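Long-range contacts in glycosyltransferase Gtf1 (Streptococcus pneumoniae, PDB 4PQG), which is a glycosyltransferase, probably of GT-B fold, and binds UDP in a pocket to which its C-terminal Rossmann-like domain contributes: residues 341-346 against 372-377; 348-353 against 384-389; 363-368 against 391-396. All coordinates share one frame; numbering follows the deposited sequence.

Interaction 1 of 3, residues 341-346 against 372-377; sequences KHIDWL and SLLREI. With UDP (uridine-5'-diphosphate), chain C.
I343 and L374 meet branch to branch, their side chains crossing at about a right angle, with I343 CG2 3.9 Å from L374 CD1. The other methyl of L374 turns to the backbone of D344, L374 CD2 lying 3.6 Å from D344 N. A chi1 of -62° puts L374 CG anti to the carbonyl carbon, and a chi2 of -176° then sets CD1. D344 contributes mainly through its methylene: I377 CD1 abuts D344 CB at 3.5 Å, and L373 CD2 approaches the same CB at 4.1 Å from an obliquely crossing chain. Two helices of the Rossmann-like domain thus pack through the first turn of 343-353 and the middle of 371-380, on one side of the parallel sheet to which strand 361-365 belongs. I343 also rests on I364 of that strand, and I377 on V347 and I351 farther along helix 343-353. Just ahead of the helix, K341 reaches the ligand with a chain bent at chi2, and its NZ donates to UDP O1B at 2.8 Å and more weakly to O3A. E412 forms a salt bridge with the same ammonium group, which is therefore shared by a carboxylate and the diphosphate.

Interaction 2 of 3, residues 348-353 against 384-389; sequences KAVIEA and EDYIQL
A chi1 of 72° sets CG of Y386 between its backbone N and carbonyl carbon, and from there the ring reaches helix 348-353, where the phenol oxygen meets I351. In I387 the chain runs out with CG1 anti to the carbonyl carbon (chi1 -54°) and CD1 at its tip. Y386 OH lies 3.4 Å from I351 CA and 3.7 Å from I351 CG1, the isoleucine side chain crossing the tyrosine at about a right angle. V350 CG1 sits 4.2 Å from Y386 CE1, at the edge of that ring and near its plane. I387 CD1 touches both helix residues, 3.8 Å from I351 CG1 and 4.0 Å from V350 CG1; the I387 side chain crosses that of I351 at about a right angle but runs past that of V350 in the opposite direction. The contact joins the C-terminal part of helix 343-353 to the start of strand 387-391, an outermost strand of the parallel sheet of the Rossmann-like domain. F362 of the neighbouring strand touches both V350 and I387, and H354 stacks on the Y386 ring. From within the strand, Q388 NE2 donates to E384 O at 3.1 Å, in the carbonyl plane, tying the strand to the preceding residues. Between helix and strand the touching groups are methyls, methylenes, an aromatic edge and one phenol oxygen, which implies that apolar packing, rather than directional polar bonds, holds them together.

Interaction 3 of 3, residues 363-368 against 391-396; sequences DIYGSG and GHAELS. With UDP (uridine-5'-diphosphate), chain C.
G391 O receives the backbone N-H of G366 at 2.8 Å, a nearly straight bond (171° at the hydrogen) whose donor stands well above the carbonyl plane. The junction lies at the C-terminal ends of neighbouring parallel strands in a Rossmann-like domain, where loops form the nucleotide site. G391 N donates to a water that in turn donates to I364 O and G366 O, bridging the two chains. In H392, CG is anti to the backbone N (chi1 -169°), and the imidazole lies with one face against the uracil, UDP N3 being 3.3 Å above its centre. A water in the ring plane joins H392 ND1 to S367 N, while Y27 bonds to NE2; both ring nitrogens are therefore engaged. H392 CB also touches S367 OG at 3.5 Å. A393 reads the base with its backbone: its N donates to UDP O4 at 2.9 Å, and its O accepts from UDP N3 at 2.7 Å. Its methyl meets the edge of the Y365 ring, whose hydroxyl is bonded to Y402. L395 brings CG and CD1 to the base, each 3.6 Å from UDP N3, and slides its other methyl past the tyrosine, with CD2 3.7 Å from Y365 CD1.

All three contacts belong to one Rossmann-like domain, but they differ in depth and chemistry. Interaction 1 is the buried one, an apolar helix-to-helix seam; interaction 2, which shares helix 343-353 with it, is partly buried and pairs that helix with an outer strand. They adjoin where I377 touches I351 and L374 touches L389. Interaction 3, also partly buried, lies at the sheet's ligand-facing end and relies on a backbone bond, bridging waters and, at the ligand, A393's two bonds and the H392 ring face against the base. It continues the strand pair of interaction 2, with Q388 O and I364 N probably hydrogen-bonded, and reaches interaction 1 through I343 and I364. Interactions 1 and 3 both meet UDP, at diphosphate and base respectively.

Interaction 1 of 3, residues 341-346 against 372-377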
loop_
_atom_site.group_PDB
_atom_site.type_symbol
_atom_site.label_atom_id
_atom_site.label_comp_id
_atom_site.label_asym_id
_atom_site.label_seq_id
_atom_site.Cartn_x
_atom_site.Cartn_y
_atom_site.Cartn_z
ATOM N N LYS A 341 10.024 -4.847 -10.581
ATOM C CA LYS A 341 8.965 -5.299 -11.508
ATOM C C LYS A 341 9.466 -5.378 -12.967
ATOM O O LYS A 341 8.816 -5.985 -13.814
ATOM C CB LYS A 341 7.731 -4.374 -11.437
ATOM C CG LYS A 341 7.089 -4.249 -10.045
ATOM C CD LYS A 341 6.358 -5.533 -9.606
ATOM C CE LYS A 341 5.823 -5.409 -8.183
ATOM N NZ LYS A 341 4.756 -6.405 -7.848
ATOM N N HIS A 342 10.610 -4.742 -13.242
ATOM C CA HIS A 342 11.286 -4.799 -14.553
ATOM C C HIS A 342 10.377 -4.578 -15.720
ATOM O O HIS A 342 10.471 -5.290 -16.736
ATOM C CB HIS A 342 12.006 -6.136 -14.743
ATOM C CG HIS A 342 12.904 -6.507 -13.602
ATOM N ND1 HIS A 342 14.161 -6.025 -13.481
ATOM C CD2 HIS A 342 12.689 -7.336 -12.506
ATOM C CE1 HIS A 342 14.726 -6.529 -12.363
ATOM N NE2 HIS A 342 13.823 -7.337 -11.770
ATOM N N ILE A 343 9.492 -3.591 -15.608
ATOM C CA ILE A 343 8.556 -3.302 -16.688
ATOM C C ILE A 343 9.310 -2.934 -17.969
ATOM O O ILE A 343 8.806 -3.173 -19.071
ATOM C CB ILE A 343 7.502 -2.256 -16.282
ATOM C CG1 ILE A 343 6.651 -2.790 -15.121
ATOM C CG2 ILE A 343 6.583 -1.928 -17.450
ATOM C CD1 ILE A 343 5.783 -1.740 -14.469
ATOM N N ASP A 344 10.533 -2.416 -17.820
ATOM C CA ASP A 344 11.341 -2.062 -18.995
ATOM C C ASP A 344 11.616 -3.260 -19.895
ATOM O O ASP A 344 11.588 -3.134 -21.119
ATOM C CB ASP A 344 12.631 -1.326 -18.618
ATOM C CG ASP A 344 13.489 -2.109 -17.648
ATOM O OD1 ASP A 344 12.943 -2.546 -16.609
ATOM O OD2 ASP A 344 14.701 -2.281 -17.924
ATOM N N TRP A 345 11.851 -4.423 -19.291
ATOM C CA TRP A 345 11.964 -5.668 -20.044
ATOM C C TRP A 345 10.714 -5.979 -20.813
ATOM O O TRP A 345 10.797 -6.407 -21.973
ATOM C CB TRP A 345 12.348 -6.837 -19.140
ATOM C CG TRP A 345 13.682 -6.684 -18.444
ATOM C CD1 TRP A 345 14.699 -5.784 -18.738
ATOM C CD2 TRP A 345 14.205 -7.490 -17.328
ATOM N NE1 TRP A 345 15.765 -5.957 -17.895
ATOM C CE2 TRP A 345 15.540 -6.957 -17.028
ATOM C CE3 TRP A 345 13.709 -8.538 -16.561
ATOM C CZ2 TRP A 345 16.329 -7.473 -16.010
ATOM C CZ3 TRP A 345 14.506 -9.047 -15.525
ATOM C CH2 TRP A 345 15.793 -8.527 -15.264
ATOM N N LEU A 346 9.541 -5.761 -20.205
ATOM C CA LEU A 346 8.277 -5.987 -20.907
ATOM C C LEU A 346 8.082 -5.038 -22.085
ATOM O O LEU A 346 7.610 -5.458 -23.158
ATOM C CB LEU A 346 7.066 -5.860 -19.965
ATOM C CG LEU A 346 6.989 -6.878 -18.826
ATOM C CD1 LEU A 346 5.747 -6.596 -17.989
ATOM C CD2 LEU A 346 6.964 -8.296 -19.390
ATOM N N SER A 372 10.064 7.522 -15.756
ATOM C CA SER A 372 11.003 8.245 -16.615
ATOM C C SER A 372 11.709 7.318 -17.606
ATOM O O SER A 372 11.725 7.592 -18.806
ATOM C CB SER A 372 12.025 9.031 -15.796
ATOM O OG SER A 372 11.381 9.995 -14.989
ATOM N N LEU A 373 12.287 6.222 -17.113
ATOM C CA LEU A 373 12.889 5.228 -17.990
ATOM C C LEU A 373 11.887 4.680 -19.014
ATOM O O LEU A 373 12.207 4.575 -20.199
ATOM C CB LEU A 373 13.547 4.093 -17.181
ATOM C CG LEU A 373 14.092 2.894 -17.964
ATOM C CD1 LEU A 373 15.119 3.327 -19.014
ATOM C CD2 LEU A 373 14.696 1.848 -17.033
ATOM N N LEU A 374 10.672 4.364 -18.569
ATOM C CA LEU A 374 9.680 3.756 -19.446
ATOM C C LEU A 374 9.279 4.678 -20.617
ATOM O O LEU A 374 9.209 4.230 -21.762
ATOM C CB LEU A 374 8.458 3.289 -18.654
ATOM C CG LEU A 374 8.652 2.211 -17.582
ATOM C CD1 LEU A 374 7.290 1.839 -16.999
ATOM C CD2 LEU A 374 9.373 0.972 -18.112
ATOM N N ARG A 375 9.024 5.951 -20.309
ATOM C CA ARG A 375 8.779 6.984 -21.313
ATOM C C ARG A 375 9.943 7.132 -22.303
ATOM O O ARG A 375 9.726 7.341 -23.497
ATOM C CB ARG A 375 8.521 8.327 -20.631
ATOM C CG ARG A 375 7.152 8.430 -19.992
ATOM C CD ARG A 375 6.783 9.863 -19.657
ATOM N NE ARG A 375 7.417 10.312 -18.417
ATOM C CZ ARG A 375 6.861 10.246 -17.205
ATOM N NH1 ARG A 375 7.532 10.689 -16.152
ATOM N NH2 ARG A 375 5.637 9.748 -17.039
ATOM N N GLU A 376 11.166 7.034 -21.790
ATOM C CA GLU A 376 12.368 7.118 -22.603
ATOM C C GLU A 376 12.466 5.963 -23.619
ATOM O O GLU A 376 12.719 6.205 -24.801
ATOM C CB GLU A 376 13.598 7.196 -21.700
ATOM C CG GLU A 376 14.938 7.053 -22.396
ATOM C CD GLU A 376 16.075 6.894 -21.393
ATOM O OE1 GLU A 376 16.233 7.782 -20.529
ATOM O OE2 GLU A 376 16.802 5.875 -21.465
ATOM N N ILE A 377 12.249 4.729 -23.158
ATOM C CA ILE A 377 12.229 3.556 -24.029
ATOM C C ILE A 377 11.148 3.669 -25.118
ATOM O O ILE A 377 11.412 3.415 -26.302
ATOM C CB ILE A 377 12.049 2.236 -23.226
ATOM C CG1 ILE A 377 13.194 2.067 -22.226
ATOM C CG2 ILE A 377 11.989 1.028 -24.159
ATOM C CD1 ILE A 377 12.969 0.977 -21.202
HETATM N N1 UDP C . -3.023 -1.423 -8.140
HETATM C C2 UDP C . -4.059 -0.507 -8.423
HETATM N N3 UDP C . -3.956 0.275 -9.488
HETATM C C4 UDP C . -2.899 0.241 -10.312
HETATM C C5 UDP C . -1.848 -0.647 -10.063
HETATM C C6 UDP C . -1.944 -1.488 -8.948
HETATM O O2 UDP C . -5.079 -0.430 -7.693
HETATM O O4 UDP C . -2.882 1.012 -11.297
HETATM C "C1'" UDP C . -3.186 -2.306 -6.975
HETATM C "C2'" UDP C . -3.521 -3.711 -7.471
HETATM O "O2'" UDP C . -4.925 -3.925 -7.716
HETATM C "C3'" UDP C . -2.997 -4.633 -6.382
HETATM C "C4'" UDP C . -1.892 -3.819 -5.714
HETATM O "O4'" UDP C . -1.976 -2.484 -6.238
HETATM O "O3'" UDP C . -4.022 -4.915 -5.422
HETATM C "C5'" UDP C . -0.495 -4.358 -6.019
HETATM O "O5'" UDP C . -0.317 -5.571 -5.308
HETATM P PA UDP C . 0.733 -6.682 -5.795
HETATM O O1A UDP C . 0.701 -7.831 -4.823
HETATM O O2A UDP C . 0.429 -6.956 -7.249
HETATM O O3A UDP C . 2.171 -5.958 -5.909
HETATM P PB UDP C . 3.095 -5.255 -4.794
HETATM O O1B UDP C . 4.491 -5.722 -5.138
HETATM O O2B UDP C . 2.860 -3.764 -4.981
HETATM O O3B UDP C . 2.644 -5.808 -3.456
#

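Interaction 2 of 3, residues 348-353 against 384-389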
loop_
_atom_site.group_PDB
_atom_site.type_symbol
_atom_site.label_atom_id
_atom_site.label_comp_id
_atom_site.label_asym_id
_atom_site.label_seq_id
_atom_site.Cartn_x
_atom_site.Cartn_y
_atom_site.Cartn_z
ATOM N N LYS A 348 10.391 -3.490 -23.939
ATOM C CA LYS A 348 11.291 -3.972 -25.013
ATOM C C LYS A 348 10.825 -5.269 -25.703
ATOM O O LYS A 348 10.982 -5.435 -26.922
ATOM C CB LYS A 348 12.721 -4.117 -24.494
ATOM C CG LYS A 348 13.279 -2.805 -23.959
ATOM C CD LYS A 348 14.786 -2.847 -23.784
ATOM C CE LYS A 348 15.323 -1.465 -23.453
ATOM N NZ LYS A 348 16.811 -1.472 -23.525
ATOM N N ALA A 349 10.240 -6.175 -24.921
ATOM C CA ALA A 349 9.659 -7.400 -25.453
ATOM C C ALA A 349 8.469 -7.096 -26.361
ATOM O O ALA A 349 8.342 -7.687 -27.450
ATOM C CB ALA A 349 9.245 -8.330 -24.323
ATOM N N VAL A 350 7.618 -6.171 -25.922
ATOM C CA VAL A 350 6.436 -5.779 -26.689
ATOM C C VAL A 350 6.829 -5.072 -27.991
ATOM O O VAL A 350 6.260 -5.372 -29.034
ATOM C CB VAL A 350 5.418 -4.967 -25.846
ATOM C CG1 VAL A 350 4.265 -4.447 -26.700
ATOM C CG2 VAL A 350 4.867 -5.843 -24.732
ATOM N N ILE A 351 7.808 -4.168 -27.930
ATOM C CA ILE A 351 8.374 -3.535 -29.135
ATOM C C ILE A 351 8.817 -4.581 -30.163
ATOM O O ILE A 351 8.566 -4.429 -31.360
ATOM C CB ILE A 351 9.553 -2.583 -28.799
ATOM C CG1 ILE A 351 9.054 -1.384 -27.989
ATOM C CG2 ILE A 351 10.282 -2.107 -30.066
ATOM C CD1 ILE A 351 10.170 -0.672 -27.244
ATOM N N GLU A 352 9.451 -5.641 -29.676
ATOM C CA GLU A 352 9.975 -6.708 -30.513
ATOM C C GLU A 352 8.847 -7.559 -31.100
ATOM O O GLU A 352 8.822 -7.807 -32.311
ATOM C CB GLU A 352 10.967 -7.554 -29.703
ATOM C CG GLU A 352 11.664 -8.677 -30.453
ATOM C CD GLU A 352 12.701 -8.195 -31.464
ATOM O OE1 GLU A 352 13.190 -7.044 -31.356
ATOM O OE2 GLU A 352 13.030 -8.994 -32.370
ATOM N N ALA A 353 7.908 -7.980 -30.255
ATOM C CA ALA A 353 6.779 -8.793 -30.700
ATOM C C ALA A 353 5.920 -8.044 -31.712
ATOM O O ALA A 353 5.322 -8.654 -32.608
ATOM C CB ALA A 353 5.939 -9.253 -29.517
ATOM N N GLU A 384 4.794 5.192 -28.816
ATOM C CA GLU A 384 3.705 5.915 -28.134
ATOM C C GLU A 384 2.283 5.505 -28.523
ATOM O O GLU A 384 1.381 5.568 -27.702
ATOM C CB GLU A 384 3.845 7.436 -28.305
ATOM C CG GLU A 384 5.095 8.035 -27.677
ATOM C CD GLU A 384 6.211 8.240 -28.683
ATOM O OE1 GLU A 384 6.285 7.479 -29.667
ATOM O OE2 GLU A 384 7.021 9.167 -28.493
ATOM N N ASP A 385 2.083 5.113 -29.777
ATOM C CA ASP A 385 0.748 4.805 -30.269
ATOM C C ASP A 385 0.232 3.456 -29.793
ATOM O O ASP A 385 -0.974 3.220 -29.825
ATOM C CB ASP A 385 0.679 4.906 -31.804
ATOM C CG ASP A 385 0.709 6.351 -32.297
ATOM O OD1 ASP A 385 0.514 7.282 -31.478
ATOM O OD2 ASP A 385 0.927 6.556 -33.510
ATOM N N TYR A 386 1.133 2.589 -29.334
ATOM C CA TYR A 386 0.739 1.247 -28.897
ATOM C C TYR A 386 1.222 0.801 -27.503
ATOM O O TYR A 386 0.807 -0.262 -27.016
ATOM C CB TYR A 386 1.081 0.209 -29.973
ATOM C CG TYR A 386 2.549 -0.131 -30.164
ATOM C CD1 TYR A 386 3.097 -1.266 -29.574
ATOM C CD2 TYR A 386 3.375 0.645 -30.984
ATOM C CE1 TYR A 386 4.433 -1.603 -29.755
ATOM C CE2 TYR A 386 4.717 0.310 -31.180
ATOM C CZ TYR A 386 5.235 -0.816 -30.562
ATOM O OH TYR A 386 6.553 -1.173 -30.740
ATOM N N ILE A 387 2.102 1.591 -26.886
ATOM C CA ILE A 387 2.516 1.379 -25.487
ATOM C C ILE A 387 2.283 2.667 -24.690
ATOM O O ILE A 387 2.828 3.732 -25.039
ATOM C CB ILE A 387 3.992 0.918 -25.351
ATOM C CG1 ILE A 387 4.253 -0.324 -26.211
ATOM C CG2 ILE A 387 4.326 0.587 -23.892
ATOM C CD1 ILE A 387 5.712 -0.718 -26.353
ATOM N N GLN A 388 1.465 2.567 -23.635
ATOM C CA GLN A 388 1.063 3.736 -22.835
ATOM C C GLN A 388 1.018 3.492 -21.316
ATOM O O GLN A 388 0.669 2.406 -20.855
ATOM C CB GLN A 388 -0.288 4.282 -23.310
ATOM C CG GLN A 388 -0.205 5.020 -24.640
ATOM C CD GLN A 388 -1.546 5.169 -25.333
ATOM O OE1 GLN A 388 -2.607 4.985 -24.725
ATOM N NE2 GLN A 388 -1.503 5.501 -26.632
ATOM N N LEU A 389 1.384 4.533 -20.570
ATOM C CA LEU A 389 1.310 4.561 -19.117
ATOM C C LEU A 389 -0.028 5.157 -18.735
ATOM O O LEU A 389 -0.360 6.276 -19.121
ATOM C CB LEU A 389 2.439 5.421 -18.536
ATOM C CG LEU A 389 3.849 4.852 -18.305
ATOM C CD1 LEU A 389 4.396 4.131 -19.523
ATOM C CD2 LEU A 389 4.801 5.966 -17.887
#

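Interaction 3 of 3, residues 363-368 against 391-396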
loop_
_atom_site.group_PDB
_atom_site.type_symbol
_atom_site.label_atom_id
_atom_site.label_comp_id
_atom_site.label_asym_id
_atom_site.label_seq_id
_atom_site.Cartn_x
_atom_site.Cartn_y
_atom_site.Cartn_z
ATOM N N ASP A 363 -0.812 -1.689 -22.277
ATOM C CA ASP A 363 -1.134 -0.653 -21.291
ATOM C C ASP A 363 -0.496 -0.972 -19.951
ATOM O O ASP A 363 -0.563 -2.111 -19.475
ATOM C CB ASP A 363 -2.656 -0.486 -21.157
ATOM C CG ASP A 363 -3.258 0.324 -22.301
ATOM O OD1 ASP A 363 -2.505 1.042 -23.012
ATOM O OD2 ASP A 363 -4.492 0.245 -22.485
ATOM N N ILE A 364 0.137 0.043 -19.363
ATOM C CA ILE A 364 0.898 -0.100 -18.121
ATOM C C ILE A 364 0.242 0.726 -17.011
ATOM O O ILE A 364 0.250 1.955 -17.060
ATOM C CB ILE A 364 2.388 0.312 -18.314
ATOM C CG1 ILE A 364 3.084 -0.602 -19.332
ATOM C CG2 ILE A 364 3.147 0.270 -16.995
ATOM C CD1 ILE A 364 4.423 -0.072 -19.841
ATOM N N TYR A 365 -0.334 0.040 -16.031
ATOM C CA TYR A 365 -1.014 0.681 -14.895
ATOM C C TYR A 365 -0.102 0.728 -13.673
ATOM O O TYR A 365 0.663 -0.196 -13.434
ATOM C CB TYR A 365 -2.295 -0.075 -14.554
ATOM C CG TYR A 365 -3.359 0.081 -15.613
ATOM C CD1 TYR A 365 -4.350 1.050 -15.495
ATOM C CD2 TYR A 365 -3.356 -0.726 -16.747
ATOM C CE1 TYR A 365 -5.317 1.210 -16.466
ATOM C CE2 TYR A 365 -4.323 -0.577 -17.729
ATOM C CZ TYR A 365 -5.293 0.396 -17.588
ATOM O OH TYR A 365 -6.247 0.540 -18.565
ATOM N N GLY A 366 -0.181 1.816 -12.921
ATOM C CA GLY A 366 0.620 1.985 -11.708
ATOM C C GLY A 366 1.404 3.287 -11.707
ATOM O O GLY A 366 1.371 4.037 -12.682
ATOM N N SER A 367 2.094 3.558 -10.601
ATOM C CA SER A 367 2.937 4.746 -10.470
ATOM C C SER A 367 4.265 4.354 -9.879
ATOM O O SER A 367 4.379 3.317 -9.239
ATOM C CB SER A 367 2.291 5.790 -9.558
ATOM O OG SER A 367 1.025 6.131 -10.065
ATOM N N GLY A 368 5.271 5.191 -10.089
ATOM C CA GLY A 368 6.589 4.922 -9.512
ATOM C C GLY A 368 7.705 5.549 -10.318
ATOM O O GLY A 368 7.487 5.997 -11.465
ATOM N N GLY A 391 -1.223 5.381 -15.463
ATOM C CA GLY A 391 -1.300 5.883 -14.085
ATOM C C GLY A 391 -1.841 4.815 -13.157
ATOM O O GLY A 391 -2.131 3.697 -13.587
ATOM N N HIS A 392 -1.972 5.153 -11.876
ATOM C CA HIS A 392 -2.532 4.225 -10.887
ATOM C C HIS A 392 -4.018 4.349 -10.967
ATOM O O HIS A 392 -4.556 5.454 -10.838
ATOM C CB HIS A 392 -2.031 4.577 -9.486
ATOM C CG HIS A 392 -2.330 3.525 -8.451
ATOM N ND1 HIS A 392 -1.432 2.584 -8.093
ATOM C CD2 HIS A 392 -3.477 3.293 -7.683
ATOM C CE1 HIS A 392 -1.970 1.782 -7.157
ATOM N NE2 HIS A 392 -3.227 2.217 -6.907
ATOM N N ALA A 393 -4.717 3.240 -11.208
ATOM C CA ALA A 393 -6.172 3.311 -11.353
ATOM C C ALA A 393 -6.943 2.258 -10.545
ATOM O O ALA A 393 -6.360 1.318 -9.999
ATOM C CB ALA A 393 -6.559 3.265 -12.833
ATOM N N GLU A 394 -8.253 2.457 -10.434
ATOM C CA GLU A 394 -9.167 1.426 -9.957
ATOM C C GLU A 394 -9.270 0.374 -11.068
ATOM O O GLU A 394 -9.689 0.692 -12.171
ATOM C CB GLU A 394 -10.556 2.038 -9.668
ATOM C CG GLU A 394 -11.704 1.031 -9.622
ATOM C CD GLU A 394 -11.472 -0.040 -8.576
ATOM O OE1 GLU A 394 -11.009 0.307 -7.469
ATOM O OE2 GLU A 394 -11.721 -1.227 -8.858
ATOM N N LEU A 395 -8.884 -0.862 -10.769
ATOM C CA LEU A 395 -8.680 -1.871 -11.809
ATOM C C LEU A 395 -9.792 -2.913 -11.977
ATOM O O LEU A 395 -9.715 -3.743 -12.896
ATOM C CB LEU A 395 -7.344 -2.594 -11.603
ATOM C CG LEU A 395 -6.047 -1.791 -11.488
ATOM C CD1 LEU A 395 -4.899 -2.733 -11.179
ATOM C CD2 LEU A 395 -5.765 -1.004 -12.763
ATOM N N SER A 396 -10.816 -2.875 -11.120
ATOM C CA SER A 396 -11.811 -3.958 -11.078
ATOM C C SER A 396 -12.501 -4.193 -12.425
ATOM O O SER A 396 -12.758 -5.342 -12.783
ATOM C CB SER A 396 -12.853 -3.725 -9.980
ATOM O OG SER A 396 -13.500 -2.478 -10.189
HETATM N N1 UDP C . -3.023 -1.423 -8.140
HETATM C C2 UDP C . -4.059 -0.507 -8.423
HETATM N N3 UDP C . -3.956 0.275 -9.488
HETATM C C4 UDP C . -2.899 0.241 -10.312
HETATM C C5 UDP C . -1.848 -0.647 -10.063
HETATM C C6 UDP C . -1.944 -1.488 -8.948
HETATM O O2 UDP C . -5.079 -0.430 -7.693
HETATM O O4 UDP C . -2.882 1.012 -11.297
HETATM C "C1'" UDP C . -3.186 -2.306 -6.975
HETATM C "C2'" UDP C . -3.521 -3.711 -7.471
HETATM O "O2'" UDP C . -4.925 -3.925 -7.716
HETATM C "C3'" UDP C . -2.997 -4.633 -6.382
HETATM C "C4'" UDP C . -1.892 -3.819 -5.714
HETATM O "O4'" UDP C . -1.976 -2.484 -6.238
HETATM O "O3'" UDP C . -4.022 -4.915 -5.422
HETATM C "C5'" UDP C . -0.495 -4.358 -6.019
HETATM O "O5'" UDP C . -0.317 -5.571 -5.308
HETATM P PA UDP C . 0.733 -6.682 -5.795
HETATM O O1A UDP C . 0.701 -7.831 -4.823
HETATM O O2A UDP C . 0.429 -6.956 -7.249
HETATM O O3A UDP C . 2.171 -5.958 -5.909
HETATM P PB UDP C . 3.095 -5.255 -4.794
HETATM O O1B UDP C . 4.491 -5.722 -5.138
HETATM O O2B UDP C . 2.860 -3.764 -4.981
HETATM O O3B UDP C . 2.644 -5.808 -3.456
HETATM O O HOH W 1 1.228 3.907 -15.452
HETATM O O HOH W 2 1.221 1.860 -8.344
HETATM O O HOH W 3 -1.516 7.752 -11.161
#